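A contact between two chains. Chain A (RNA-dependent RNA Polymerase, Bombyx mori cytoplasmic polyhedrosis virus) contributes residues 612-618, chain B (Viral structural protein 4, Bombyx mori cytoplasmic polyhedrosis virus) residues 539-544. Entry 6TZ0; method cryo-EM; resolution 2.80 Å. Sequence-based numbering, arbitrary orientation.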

ATOM      1  N   GLU A 612      13.815 -13.796  -7.118  1.00 26.44           N
ATOM      2  CA  GLU A 612      13.100 -13.125  -6.044  1.00 26.44           C
ATOM      3  C   GLU A 612      12.823 -14.075  -4.889  1.00 26.44           C
ATOM      4  O   GLU A 612      13.005 -13.705  -3.725  1.00 26.44           O
ATOM      5  CB  GLU A 612      11.807 -12.512  -6.576  1.00 26.44           C
ATOM      6  CG  GLU A 612      11.097 -11.596  -5.598  1.00 26.44           C
ATOM      7  CD  GLU A 612      10.099 -12.327  -4.727  1.00 26.44           C
ATOM      8  OE1 GLU A 612       9.509 -13.314  -5.204  1.00 26.44           O
ATOM      9  OE2 GLU A 612       9.937 -11.942  -3.555  1.00 26.44           O
ATOM     10  N   ALA A 613      12.375 -15.297  -5.183  1.00 24.92           N
ATOM     11  CA  ALA A 613      12.038 -16.246  -4.131  1.00 24.92           C
ATOM     12  C   ALA A 613      13.257 -16.736  -3.368  1.00 24.92           C
ATOM     13  O   ALA A 613      13.123 -17.133  -2.209  1.00 24.92           O
ATOM     14  CB  ALA A 613      11.289 -17.436  -4.721  1.00 24.92           C
ATOM     15  N   ALA A 614      14.439 -16.708  -3.974  1.00 26.67           N
ATOM     16  CA  ALA A 614      15.632 -17.184  -3.294  1.00 26.67           C
ATOM     17  C   ALA A 614      16.355 -16.106  -2.501  1.00 26.67           C
ATOM     18  O   ALA A 614      17.234 -16.438  -1.702  1.00 26.67           O
ATOM     19  CB  ALA A 614      16.602 -17.789  -4.306  1.00 26.67           C
ATOM     20  N   ASN A 615      16.026 -14.833  -2.704  1.00 28.84           N
ATOM     21  CA  ASN A 615      16.702 -13.720  -2.041  1.00 28.84           C
ATOM     22  C   ASN A 615      15.640 -12.878  -1.351  1.00 28.84           C
ATOM     23  O   ASN A 615      15.195 -11.864  -1.888  1.00 28.84           O
ATOM     24  CB  ASN A 615      17.480 -12.897  -3.052  1.00 28.84           C
ATOM     25  CG  ASN A 615      18.572 -13.683  -3.721  1.00 28.84           C
ATOM     26  OD1 ASN A 615      19.280 -14.449  -3.083  1.00 28.84           O
ATOM     27  ND2 ASN A 615      18.702 -13.517  -5.026  1.00 28.84           N
ATOM     28  N   SER A 616      15.254 -13.277  -0.148  1.00 30.31           N
ATOM     29  CA  SER A 616      14.111 -12.683   0.532  1.00 30.31           C
ATOM     30  C   SER A 616      14.567 -12.011   1.816  1.00 30.31           C
ATOM     31  O   SER A 616      15.149 -12.661   2.689  1.00 30.31           O
ATOM     32  CB  SER A 616      13.051 -13.738   0.831  1.00 30.31           C
ATOM     33  OG  SER A 616      13.552 -14.683   1.750  1.00 30.31           O
ATOM     34  N   GLN A 617      14.299 -10.715   1.929  1.00 32.55           N
ATOM     35  CA  GLN A 617      14.612  -9.959   3.132  1.00 32.55           C
ATOM     36  C   GLN A 617      13.472  -8.986   3.377  1.00 32.55           C
ATOM     37  O   GLN A 617      13.227  -8.097   2.560  1.00 32.55           O
ATOM     38  CB  GLN A 617      15.933  -9.206   2.991  1.00 32.55           C
ATOM     39  CG  GLN A 617      16.400  -8.604   4.282  1.00 32.55           C
ATOM     40  CD  GLN A 617      16.887  -9.653   5.244  1.00 32.55           C
ATOM     41  OE1 GLN A 617      17.662 -10.526   4.877  1.00 32.55           O
ATOM     42  NE2 GLN A 617      16.419  -9.588   6.478  1.00 32.55           N
ATOM     43  N   THR A 618      12.791  -9.144   4.506  1.00 35.38           N
ATOM     44  CA  THR A 618      11.588  -8.385   4.805  1.00 35.38           C
ATOM     45  C   THR A 618      11.857  -7.160   5.671  1.00 35.38           C
ATOM     46  O   THR A 618      11.188  -6.135   5.491  1.00 35.38           O
ATOM     47  CB  THR A 618      10.571  -9.307   5.497  1.00 35.38           C
ATOM     48  OG1 THR A 618      10.357 -10.467   4.685  1.00 35.38           O
ATOM     49  CG2 THR A 618       9.233  -8.631   5.693  1.00 35.38           C
TER
ATOM     50  N   PRO B 539      14.475 -24.188   4.166  1.00 24.72           N
ATOM     51  CA  PRO B 539      14.705 -24.083   2.725  1.00 24.72           C
ATOM     52  C   PRO B 539      15.850 -23.120   2.438  1.00 24.72           C
ATOM     53  O   PRO B 539      16.472 -22.564   3.337  1.00 24.72           O
ATOM     54  CB  PRO B 539      13.389 -23.519   2.201  1.00 24.72           C
ATOM     55  CG  PRO B 539      12.419 -23.779   3.244  1.00 24.72           C
ATOM     56  CD  PRO B 539      13.139 -23.709   4.529  1.00 24.72           C
ATOM     57  N   ALA B 540      16.113 -22.924   1.154  1.00 26.61           N
ATOM     58  CA  ALA B 540      17.104 -21.947   0.711  1.00 26.61           C
ATOM     59  C   ALA B 540      16.420 -20.657   0.272  1.00 26.61           C
ATOM     60  O   ALA B 540      16.493 -20.245  -0.881  1.00 26.61           O
ATOM     61  CB  ALA B 540      17.952 -22.532  -0.413  1.00 26.61           C
ATOM     62  N   LEU B 541      15.750 -20.009   1.218  1.00 25.48           N
ATOM     63  CA  LEU B 541      14.970 -18.818   0.922  1.00 25.48           C
ATOM     64  C   LEU B 541      15.694 -17.526   1.268  1.00 25.48           C
ATOM     65  O   LEU B 541      15.173 -16.450   0.975  1.00 25.48           O
ATOM     66  CB  LEU B 541      13.621 -18.880   1.643  1.00 25.48           C
ATOM     67  CG  LEU B 541      12.726 -20.016   1.135  1.00 25.48           C
ATOM     68  CD1 LEU B 541      11.438 -20.136   1.910  1.00 25.48           C
ATOM     69  CD2 LEU B 541      12.427 -19.851  -0.333  1.00 25.48           C
ATOM     70  N   HIS B 542      16.876 -17.601   1.867  1.00 26.79           N
ATOM     71  CA  HIS B 542      17.757 -16.453   2.002  1.00 26.79           C
ATOM     72  C   HIS B 542      18.933 -16.603   1.051  1.00 26.79           C
ATOM     73  O   HIS B 542      19.091 -17.635   0.395  1.00 26.79           O
ATOM     74  CB  HIS B 542      18.228 -16.290   3.446  1.00 26.79           C
ATOM     75  CG  HIS B 542      17.126 -15.922   4.385  1.00 26.79           C
ATOM     76  ND1 HIS B 542      16.497 -16.839   5.195  1.00 26.79           N
ATOM     77  CD2 HIS B 542      16.480 -14.749   4.574  1.00 26.79           C
ATOM     78  CE1 HIS B 542      15.551 -16.233   5.887  1.00 26.79           C
ATOM     79  NE2 HIS B 542      15.516 -14.966   5.524  1.00 26.79           N
ATOM     80  N   THR B 543      19.748 -15.553   0.961  1.00 24.55           N
ATOM     81  CA  THR B 543      20.818 -15.526  -0.028  1.00 24.55           C
ATOM     82  C   THR B 543      21.914 -16.511   0.356  1.00 24.55           C
ATOM     83  O   THR B 543      22.359 -16.545   1.504  1.00 24.55           O
ATOM     84  CB  THR B 543      21.407 -14.124  -0.157  1.00 24.55           C
ATOM     85  OG1 THR B 543      22.165 -13.820   1.013  1.00 24.55           O
ATOM     86  CG2 THR B 543      20.308 -13.108  -0.276  1.00 24.55           C
ATOM     87  N   THR B 544      22.333 -17.325  -0.603  1.00 24.93           N
ATOM     88  CA  THR B 544      23.293 -18.386  -0.350  1.00 24.93           C
ATOM     89  C   THR B 544      24.707 -17.845  -0.497  1.00 24.93           C
ATOM     90  O   THR B 544      25.038 -17.220  -1.507  1.00 24.93           O
ATOM     91  CB  THR B 544      23.059 -19.548  -1.311  1.00 24.93           C
ATOM     92  OG1 THR B 544      21.731 -20.050  -1.125  1.00 24.93           O
ATOM     93  CG2 THR B 544      24.037 -20.658  -1.050  1.00 24.93           C
TER

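How does chain B enter the contact? P539(B) stays out of reach, and A540(B) lends little more than its backbone, its carbonyl O lying 4.0 Å from A614(A) O. The loop then draws level with A614(A), where its CA lies 4.6 Å from the CA of L541(B), close enough for main chains to meet directly.

What makes L541(B) the centre of the bonding? Its carbonyl O accepts twice from S616(A): a short hydrogen bond from OG, at 2.5 Å, and a weak one from the backbone N, at 3.4 Å and an angle of 133°. The p rotamer of S616(A) places OG beside that carbonyl. The L541(B) side chain brings its methyl CD2 to 3.4 Å from A613(A) O, a van der Waals contact with a carbonyl oxygen.

How does H542(B) take part when its CA-to-CB bond points away? Its ring end returns, bringing CD2 to 3.1 Å from S616(A) O, while NE2 is satisfied elsewhere in the structure. Its own carbonyl O sits 3.0 Å from A614(A) O; both are acceptors, so no hydrogen bond can form between them and the approach is electrostatically unfavourable.

What closes the contact at T543(B)? Its methyl CG2 lies 3.3 Å from N615(A) OD1, a van der Waals contact. T544(B) then leaves the interface.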